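PDB 3U4J: NAD-dependent aldehyde dehydrogenase from Sinorhizobium meliloti, which probably oxidises aldehydes to carboxylic acids with NAD or NADP as the electron acceptor. Local coordinates for residues R89-V94 with Y133-A138; D129-A134 with R181-I186. All blocks are in the same frame, centred on the assembly; numbering follows the deposited sequence.

Contact 1 of 2, residues R89-V94 with Y133-A138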
ATOM      1  N   ARG A  89     -21.354  -6.298  -6.276  1.00  8.66           N
ATOM      2  CA  ARG A  89     -22.583  -6.135  -7.068  1.00  9.25           C
ATOM      3  C   ARG A  89     -23.833  -6.080  -6.179  1.00  8.98           C
ATOM      4  O   ARG A  89     -24.713  -5.257  -6.403  1.00  9.21           O
ATOM      5  CB  ARG A  89     -22.720  -7.238  -8.122  1.00  8.88           C
ATOM      6  CG  ARG A  89     -21.633  -7.136  -9.219  1.00 11.49           C
ATOM      7  CD  ARG A  89     -21.649  -8.261 -10.291  1.00 15.28           C
ATOM      8  NE  ARG A  89     -20.370  -8.215 -11.026  1.00 13.99           N
ATOM      9  CZ  ARG A  89     -19.475  -9.202 -11.117  1.00 17.32           C
ATOM     10  NH1 ARG A  89     -19.702 -10.398 -10.563  1.00 14.73           N
ATOM     11  NH2 ARG A  89     -18.335  -8.989 -11.791  1.00 16.62           N
ATOM     12  N   LEU A  90     -23.905  -6.949  -5.174  1.00  9.54           N
ATOM     13  CA  LEU A  90     -25.050  -6.950  -4.279  1.00  9.55           C
ATOM     14  C   LEU A  90     -25.100  -5.676  -3.436  1.00  9.11           C
ATOM     15  O   LEU A  90     -26.172  -5.121  -3.210  1.00  9.59           O
ATOM     16  CB  LEU A  90     -25.023  -8.214  -3.411  1.00 10.21           C
ATOM     17  CG  LEU A  90     -25.247  -9.477  -4.288  1.00  9.49           C
ATOM     18  CD1 LEU A  90     -24.831 -10.780  -3.580  1.00 11.94           C
ATOM     19  CD2 LEU A  90     -26.719  -9.533  -4.780  1.00 14.26           C
HETATM   20  N   MSE A  91     -23.948  -5.226  -2.968  1.00  8.42           N
HETATM   21  CA  MSE A  91     -23.862  -3.977  -2.193  1.00  9.36           C
HETATM   22  C   MSE A  91     -24.195  -2.751  -3.032  1.00  9.59           C
HETATM   23  O   MSE A  91     -24.767  -1.787  -2.513  1.00  9.94           O
HETATM   24  CB  MSE A  91     -22.451  -3.824  -1.601  1.00  9.46           C
HETATM   25  CG  MSE A  91     -22.118  -4.930  -0.615  1.00 12.33           C
HETATM   26 SE   MSE A  91     -20.228  -5.016  -0.181  1.00 26.80          SE
HETATM   27  CE  MSE A  91     -20.033  -3.264   0.701  1.00 21.17           C
ATOM     28  N   PHE A  92     -23.833  -2.753  -4.317  1.00  9.75           N
ATOM     29  CA  PHE A  92     -24.241  -1.616  -5.198  1.00  9.39           C
ATOM     30  C   PHE A  92     -25.763  -1.567  -5.353  1.00  9.80           C
ATOM     31  O   PHE A  92     -26.375  -0.474  -5.418  1.00  9.63           O
ATOM     32  CB  PHE A  92     -23.578  -1.703  -6.582  1.00  9.62           C
ATOM     33  CG  PHE A  92     -22.188  -1.129  -6.621  1.00 10.68           C
ATOM     34  CD1 PHE A  92     -21.962   0.231  -6.326  1.00 11.42           C
ATOM     35  CD2 PHE A  92     -21.105  -1.931  -6.947  1.00 11.28           C
ATOM     36  CE1 PHE A  92     -20.665   0.766  -6.358  1.00  9.68           C
ATOM     37  CE2 PHE A  92     -19.803  -1.413  -6.964  1.00 11.04           C
ATOM     38  CZ  PHE A  92     -19.579  -0.066  -6.684  1.00  8.27           C
ATOM     39  N   LYS A  93     -26.383  -2.753  -5.415  1.00  9.52           N
ATOM     40  CA  LYS A  93     -27.848  -2.834  -5.477  1.00  9.44           C
ATOM     41  C   LYS A  93     -28.496  -2.220  -4.248  1.00  9.11           C
ATOM     42  O   LYS A  93     -29.517  -1.553  -4.366  1.00  9.09           O
ATOM     43  CB  LYS A  93     -28.344  -4.274  -5.687  1.00 10.10           C
ATOM     44  CG  LYS A  93     -28.056  -4.828  -7.086  1.00 12.01           C
ATOM     45  CD  LYS A  93     -28.490  -6.274  -7.172  1.00 19.87           C
ATOM     46  CE  LYS A  93     -28.069  -6.887  -8.464  1.00 24.09           C
ATOM     47  NZ  LYS A  93     -29.040  -7.951  -8.851  1.00 30.58           N
ATOM     48  N   VAL A  94     -27.917  -2.459  -3.068  1.00  8.74           N
ATOM     49  CA  VAL A  94     -28.370  -1.774  -1.845  1.00  7.89           C
ATOM     50  C   VAL A  94     -28.217  -0.249  -1.969  1.00  8.23           C
ATOM     51  O   VAL A  94     -29.138   0.496  -1.646  1.00  8.39           O
ATOM     52  CB  VAL A  94     -27.609  -2.254  -0.588  1.00  8.24           C
ATOM     53  CG1 VAL A  94     -28.091  -1.515   0.677  1.00  5.67           C
ATOM     54  CG2 VAL A  94     -27.739  -3.777  -0.417  1.00  9.14           C
ATOM     55  N   TYR A 133     -19.100   3.584  -2.099  1.00  7.13           N
ATOM     56  CA  TYR A 133     -17.657   3.590  -1.866  1.00  6.58           C
ATOM     57  C   TYR A 133     -17.168   2.216  -1.393  1.00  6.98           C
ATOM     58  O   TYR A 133     -16.155   1.688  -1.884  1.00  5.72           O
ATOM     59  CB  TYR A 133     -17.247   4.669  -0.834  1.00  6.14           C
ATOM     60  CG  TYR A 133     -15.774   4.528  -0.485  1.00  7.42           C
ATOM     61  CD1 TYR A 133     -14.782   5.219  -1.192  1.00  6.37           C
ATOM     62  CD2 TYR A 133     -15.366   3.668   0.539  1.00  7.83           C
ATOM     63  CE1 TYR A 133     -13.429   5.037  -0.869  1.00  7.60           C
ATOM     64  CE2 TYR A 133     -14.015   3.478   0.846  1.00  4.76           C
ATOM     65  CZ  TYR A 133     -13.070   4.159   0.141  1.00  6.28           C
ATOM     66  OH  TYR A 133     -11.751   3.938   0.458  1.00  7.36           O
ATOM     67  N   ALA A 134     -17.868   1.652  -0.405  1.00  6.91           N
ATOM     68  CA  ALA A 134     -17.450   0.367   0.203  1.00  6.51           C
ATOM     69  C   ALA A 134     -17.586  -0.762  -0.796  1.00  6.50           C
ATOM     70  O   ALA A 134     -16.719  -1.636  -0.893  1.00  6.70           O
ATOM     71  CB  ALA A 134     -18.309   0.084   1.458  1.00  6.86           C
ATOM     72  N   ALA A 135     -18.669  -0.729  -1.573  1.00  6.69           N
ATOM     73  CA  ALA A 135     -18.864  -1.743  -2.627  1.00  7.52           C
ATOM     74  C   ALA A 135     -17.720  -1.701  -3.627  1.00  8.61           C
ATOM     75  O   ALA A 135     -17.248  -2.739  -4.075  1.00  9.95           O
ATOM     76  CB  ALA A 135     -20.206  -1.535  -3.343  1.00  6.46           C
ATOM     77  N   GLY A 136     -17.289  -0.501  -4.000  1.00  8.51           N
ATOM     78  CA  GLY A 136     -16.160  -0.352  -4.953  1.00  9.60           C
ATOM     79  C   GLY A 136     -14.888  -0.972  -4.396  1.00 10.33           C
ATOM     80  O   GLY A 136     -14.191  -1.712  -5.100  1.00 11.91           O
ATOM     81  N   GLN A 137     -14.590  -0.688  -3.123  1.00  9.10           N
ATOM     82  CA  GLN A 137     -13.355  -1.152  -2.492  1.00  9.33           C
ATOM     83  C   GLN A 137     -13.361  -2.627  -2.126  1.00  9.04           C
ATOM     84  O   GLN A 137     -12.298  -3.246  -2.118  1.00  9.59           O
ATOM     85  CB  GLN A 137     -13.025  -0.306  -1.244  1.00  9.91           C
ATOM     86  CG  GLN A 137     -12.556   1.136  -1.577  1.00 12.90           C
ATOM     87  CD  GLN A 137     -11.396   1.112  -2.570  1.00 19.19           C
ATOM     88  OE1 GLN A 137     -10.303   0.671  -2.237  1.00 16.84           O
ATOM     89  NE2 GLN A 137     -11.648   1.549  -3.808  1.00 20.83           N
ATOM     90  N   ALA A 138     -14.542  -3.170  -1.829  1.00  8.73           N
ATOM     91  CA  ALA A 138     -14.689  -4.542  -1.355  1.00 10.14           C
ATOM     92  C   ALA A 138     -14.071  -5.551  -2.313  1.00 10.81           C
ATOM     93  O   ALA A 138     -13.492  -6.535  -1.871  1.00 10.73           O
ATOM     94  CB  ALA A 138     -16.187  -4.904  -1.083  1.00 10.16           C
TER
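The ring of Phe92 lies with one face against Ala135, whose CB sits over the middle of the ring, 3.5 Å from its centroid and only 5° off the normal. This is a CH-pi contact in which the methyl group is almost equally far from all six ring carbons. The ring carries on past the methyl group to the backbone: Phe92 CZ comes within 3.6 Å of Gly136 N, approaching it obliquely, at a place where the partner helix has no side chain. Phe92 CB does not itself head for that helix; it is the end of the side chain that comes nearer. A phenylalanine ring of the second subunit, its own Phe92, also meets this ring. An alanine at Phe92 would probably leave the Ala135 methyl group without its aromatic cover and open a gap beside Gly136, next to the subunit boundary.

Met91, present as selenomethionine, fills the other half of the contact. Its CB meets Ala135 CB at 3.6 Å, and the chain then runs over the partner helix, SE lying 4.1 Å from Ala138 CB. A bend at chi3 (64°) turns the terminal methyl group back, and CE ends 3.8 Å from Ala134 CB. Ala135 is thus touched by both residues.

The small residues Ala134, Ala135, Gly136 and Ala138 allow the axes to come within 8.5 Å. At 173° the two helices are practically antiparallel. Ser88, just before 89-94 on the same helix, adds a polar tie, its OG hydrogen-bonded to the Ala135 carbonyl. What results is close antiparallel helix packing through an alanine- and glycine-rich face, joining helices 84-100 and 117-138 of the aldehyde dehydrogenase fold beside a subunit interface.

Contact 2 of 2, residues D129-A134 with R181-I186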
ATOM      1  N   ASP A 129     -23.866   6.893  -0.717  1.00  7.91           N
ATOM      2  CA  ASP A 129     -22.468   7.068  -1.160  1.00  7.78           C
ATOM      3  C   ASP A 129     -21.504   6.202  -0.338  1.00  7.58           C
ATOM      4  O   ASP A 129     -20.523   5.668  -0.877  1.00  7.57           O
ATOM      5  CB  ASP A 129     -22.031   8.549  -1.107  1.00  8.37           C
ATOM      6  CG  ASP A 129     -20.721   8.801  -1.849  1.00  9.77           C
ATOM      7  OD1 ASP A 129     -20.596   8.436  -3.042  1.00 10.25           O
ATOM      8  OD2 ASP A 129     -19.814   9.376  -1.244  1.00 12.96           O
ATOM      9  N   LEU A 130     -21.780   6.052   0.966  1.00  6.86           N
ATOM     10  CA  LEU A 130     -20.985   5.152   1.791  1.00  7.24           C
ATOM     11  C   LEU A 130     -21.055   3.730   1.284  1.00  7.26           C
ATOM     12  O   LEU A 130     -20.022   3.061   1.182  1.00  6.68           O
ATOM     13  CB  LEU A 130     -21.420   5.190   3.247  1.00  6.88           C
ATOM     14  CG  LEU A 130     -21.050   6.451   4.050  1.00  7.89           C
ATOM     15  CD1 LEU A 130     -21.924   6.472   5.325  1.00  5.80           C
ATOM     16  CD2 LEU A 130     -19.574   6.485   4.411  1.00  5.28           C
ATOM     17  N   TRP A 131     -22.268   3.285   0.975  1.00  6.83           N
ATOM     18  CA  TRP A 131     -22.473   1.926   0.483  1.00  7.39           C
ATOM     19  C   TRP A 131     -21.756   1.810  -0.867  1.00  8.01           C
ATOM     20  O   TRP A 131     -21.100   0.809  -1.111  1.00  8.86           O
ATOM     21  CB  TRP A 131     -23.979   1.580   0.357  1.00  6.77           C
ATOM     22  CG  TRP A 131     -24.562   1.065   1.643  1.00  7.17           C
ATOM     23  CD1 TRP A 131     -25.010   1.826   2.716  1.00  7.61           C
ATOM     24  CD2 TRP A 131     -24.731  -0.303   2.023  1.00  6.51           C
ATOM     25  NE1 TRP A 131     -25.444   0.998   3.738  1.00  5.37           N
ATOM     26  CE2 TRP A 131     -25.298  -0.311   3.328  1.00  7.29           C
ATOM     27  CE3 TRP A 131     -24.460  -1.538   1.388  1.00  6.18           C
ATOM     28  CZ2 TRP A 131     -25.598  -1.496   4.003  1.00  7.32           C
ATOM     29  CZ3 TRP A 131     -24.763  -2.723   2.067  1.00  6.71           C
ATOM     30  CH2 TRP A 131     -25.316  -2.694   3.366  1.00  6.08           C
ATOM     31  N   SER A 132     -21.839   2.836  -1.728  1.00  8.29           N
ATOM     32  CA  SER A 132     -21.169   2.750  -3.035  1.00  8.70           C
ATOM     33  C   SER A 132     -19.660   2.712  -2.925  1.00  7.66           C
ATOM     34  O   SER A 132     -19.017   1.939  -3.614  1.00  6.97           O
ATOM     35  CB  SER A 132     -21.547   3.904  -3.973  1.00  9.46           C
ATOM     36  OG  SER A 132     -22.949   3.938  -4.131  1.00 15.49           O
ATOM     37  N   TYR A 133     -19.100   3.584  -2.099  1.00  7.13           N
ATOM     38  CA  TYR A 133     -17.657   3.590  -1.866  1.00  6.58           C
ATOM     39  C   TYR A 133     -17.168   2.216  -1.393  1.00  6.98           C
ATOM     40  O   TYR A 133     -16.155   1.688  -1.884  1.00  5.72           O
ATOM     41  CB  TYR A 133     -17.247   4.669  -0.834  1.00  6.14           C
ATOM     42  CG  TYR A 133     -15.774   4.528  -0.485  1.00  7.42           C
ATOM     43  CD1 TYR A 133     -14.782   5.219  -1.192  1.00  6.37           C
ATOM     44  CD2 TYR A 133     -15.366   3.668   0.539  1.00  7.83           C
ATOM     45  CE1 TYR A 133     -13.429   5.037  -0.869  1.00  7.60           C
ATOM     46  CE2 TYR A 133     -14.015   3.478   0.846  1.00  4.76           C
ATOM     47  CZ  TYR A 133     -13.070   4.159   0.141  1.00  6.28           C
ATOM     48  OH  TYR A 133     -11.751   3.938   0.458  1.00  7.36           O
ATOM     49  N   ALA A 134     -17.868   1.652  -0.405  1.00  6.91           N
ATOM     50  CA  ALA A 134     -17.450   0.367   0.203  1.00  6.51           C
ATOM     51  C   ALA A 134     -17.586  -0.762  -0.796  1.00  6.50           C
ATOM     52  O   ALA A 134     -16.719  -1.636  -0.893  1.00  6.70           O
ATOM     53  CB  ALA A 134     -18.309   0.084   1.458  1.00  6.86           C
ATOM     54  N   ARG A 181     -20.544   1.140   9.051  1.00  8.88           N
ATOM     55  CA  ARG A 181     -20.069  -0.117   9.690  1.00  7.96           C
ATOM     56  C   ARG A 181     -20.439  -1.346   8.862  1.00  7.79           C
ATOM     57  O   ARG A 181     -19.567  -2.113   8.481  1.00  8.47           O
ATOM     58  CB  ARG A 181     -20.664  -0.296  11.096  1.00  7.57           C
ATOM     59  CG  ARG A 181     -20.376   0.869  12.070  1.00  7.47           C
ATOM     60  CD  ARG A 181     -18.912   0.923  12.549  1.00  7.52           C
ATOM     61  NE  ARG A 181     -18.809   1.999  13.536  1.00  8.48           N
ATOM     62  CZ  ARG A 181     -18.736   3.292  13.245  1.00  9.06           C
ATOM     63  NH1 ARG A 181     -18.650   3.703  11.980  1.00  9.28           N
ATOM     64  NH2 ARG A 181     -18.745   4.186  14.226  1.00  8.67           N
ATOM     65  N   VAL A 182     -21.733  -1.542   8.620  1.00  7.60           N
ATOM     66  CA  VAL A 182     -22.213  -2.740   7.923  1.00  6.72           C
ATOM     67  C   VAL A 182     -21.498  -2.991   6.577  1.00  7.01           C
ATOM     68  O   VAL A 182     -21.018  -4.093   6.343  1.00  6.61           O
ATOM     69  CB  VAL A 182     -23.772  -2.757   7.773  1.00  6.78           C
ATOM     70  CG1 VAL A 182     -24.257  -3.911   6.856  1.00  6.53           C
ATOM     71  CG2 VAL A 182     -24.461  -2.830   9.162  1.00  6.66           C
ATOM     72  N   PRO A 183     -21.409  -1.969   5.696  1.00  7.85           N
ATOM     73  CA  PRO A 183     -20.818  -2.279   4.367  1.00  7.93           C
ATOM     74  C   PRO A 183     -19.346  -2.700   4.439  1.00  8.06           C
ATOM     75  O   PRO A 183     -18.920  -3.550   3.671  1.00  8.29           O
ATOM     76  CB  PRO A 183     -20.955  -0.942   3.588  1.00  8.26           C
ATOM     77  CG  PRO A 183     -22.016  -0.164   4.288  1.00  6.84           C
ATOM     78  CD  PRO A 183     -21.913  -0.583   5.759  1.00  6.87           C
ATOM     79  N   TRP A 184     -18.581  -2.124   5.364  1.00  8.04           N
ATOM     80  CA  TRP A 184     -17.202  -2.492   5.542  1.00  8.32           C
ATOM     81  C   TRP A 184     -17.054  -3.912   6.086  1.00  9.01           C
ATOM     82  O   TRP A 184     -16.149  -4.665   5.669  1.00  9.51           O
ATOM     83  CB  TRP A 184     -16.482  -1.476   6.432  1.00  9.01           C
ATOM     84  CG  TRP A 184     -15.976  -0.268   5.626  1.00  7.56           C
ATOM     85  CD1 TRP A 184     -14.694  -0.057   5.199  1.00  8.68           C
ATOM     86  CD2 TRP A 184     -16.753   0.852   5.143  1.00  5.94           C
ATOM     87  NE1 TRP A 184     -14.630   1.117   4.473  1.00  8.24           N
ATOM     88  CE2 TRP A 184     -15.868   1.699   4.429  1.00  6.59           C
ATOM     89  CE3 TRP A 184     -18.103   1.229   5.260  1.00  5.53           C
ATOM     90  CZ2 TRP A 184     -16.279   2.917   3.840  1.00  6.56           C
ATOM     91  CZ3 TRP A 184     -18.537   2.435   4.648  1.00  6.14           C
ATOM     92  CH2 TRP A 184     -17.615   3.266   3.942  1.00  5.37           C
ATOM     93  N   ALA A 185     -17.952  -4.270   6.996  1.00  8.30           N
ATOM     94  CA  ALA A 185     -17.960  -5.599   7.599  1.00  8.31           C
ATOM     95  C   ALA A 185     -18.391  -6.681   6.593  1.00  7.43           C
ATOM     96  O   ALA A 185     -17.655  -7.622   6.326  1.00  8.48           O
ATOM     97  CB  ALA A 185     -18.904  -5.584   8.862  1.00  7.37           C
ATOM     98  N   ILE A 186     -19.571  -6.550   5.998  1.00  7.46           N
ATOM     99  CA  ILE A 186     -20.012  -7.601   5.044  1.00  7.06           C
ATOM    100  C   ILE A 186     -19.190  -7.552   3.749  1.00  7.82           C
ATOM    101  O   ILE A 186     -19.012  -8.564   3.087  1.00  7.81           O
ATOM    102  CB  ILE A 186     -21.527  -7.523   4.727  1.00  7.14           C
ATOM    103  CG1 ILE A 186     -21.895  -6.191   4.041  1.00  5.81           C
ATOM    104  CG2 ILE A 186     -22.312  -7.711   6.022  1.00  6.28           C
ATOM    105  CD1 ILE A 186     -23.233  -6.179   3.291  1.00  9.03           C
TER
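Val182 is the first residue of 181-186 to touch helix 117-138: its CG1 meets Trp131 CH2 at 3.8 Å, on the six-membered part of the indole. Pro183 follows and makes the central contact. Its CG stands over one face of the Trp131 indole, 3.5 Å from the centroid of the five-membered ring and 14° off the normal, a proline-aromatic CH-pi contact. Pro183 CB turns to Ala134 instead, and the two CB atoms are 3.5 Å apart.

Trp184 spreads over the neighbouring part of the partner helix. Ala134 CB lies under one face of its six-membered ring, while CZ2 comes within 3.5 Å of Tyr133 CD2. The Tyr133 and Trp184 rings meet rim to rim, their planes inclined at 23°. At the far end of the indole, Trp184 CH2 reaches Leu130 CD2 at 3.8 Å; NE1 is hydrogen-bonded to the carbonyl of Gly481. Three residues on from Pro183, Ile186 returns to Trp131, its CD1 4.0 Å from Trp131 CZ3.

Trp131 and Trp184, one from each helix, thus flank the Pro183-Ala134 pair in a buried apolar core. This is near-parallel helix packing, crossing at -17°, between helices 117-138 and 174-187 of the aldehyde dehydrogenase fold.

Helix 117-138 is common to both contacts, packing against helix 84-100 in contact 1 and helix 174-187 in contact 2. The contact centres are 7 Å apart, and the two interfaces merge into one buried core. Met91 CE lies 3.2 Å from Pro183 O, bringing the outer helices together directly, and Val94 CG1 is 3.7 Å from Trp131 CE3. Phe92 CE1 also packs 3.4 Å from Ser132 O. Both contacts also border the second subunit: Arg89 of contact 1 forms a salt bridge with Asp129 of that neighbouring subunit, and Asp129 of contact 2 one with Arg89 of the neighbouring subunit. Both contacts lie away from the calcium site of Leu17 and Glu50.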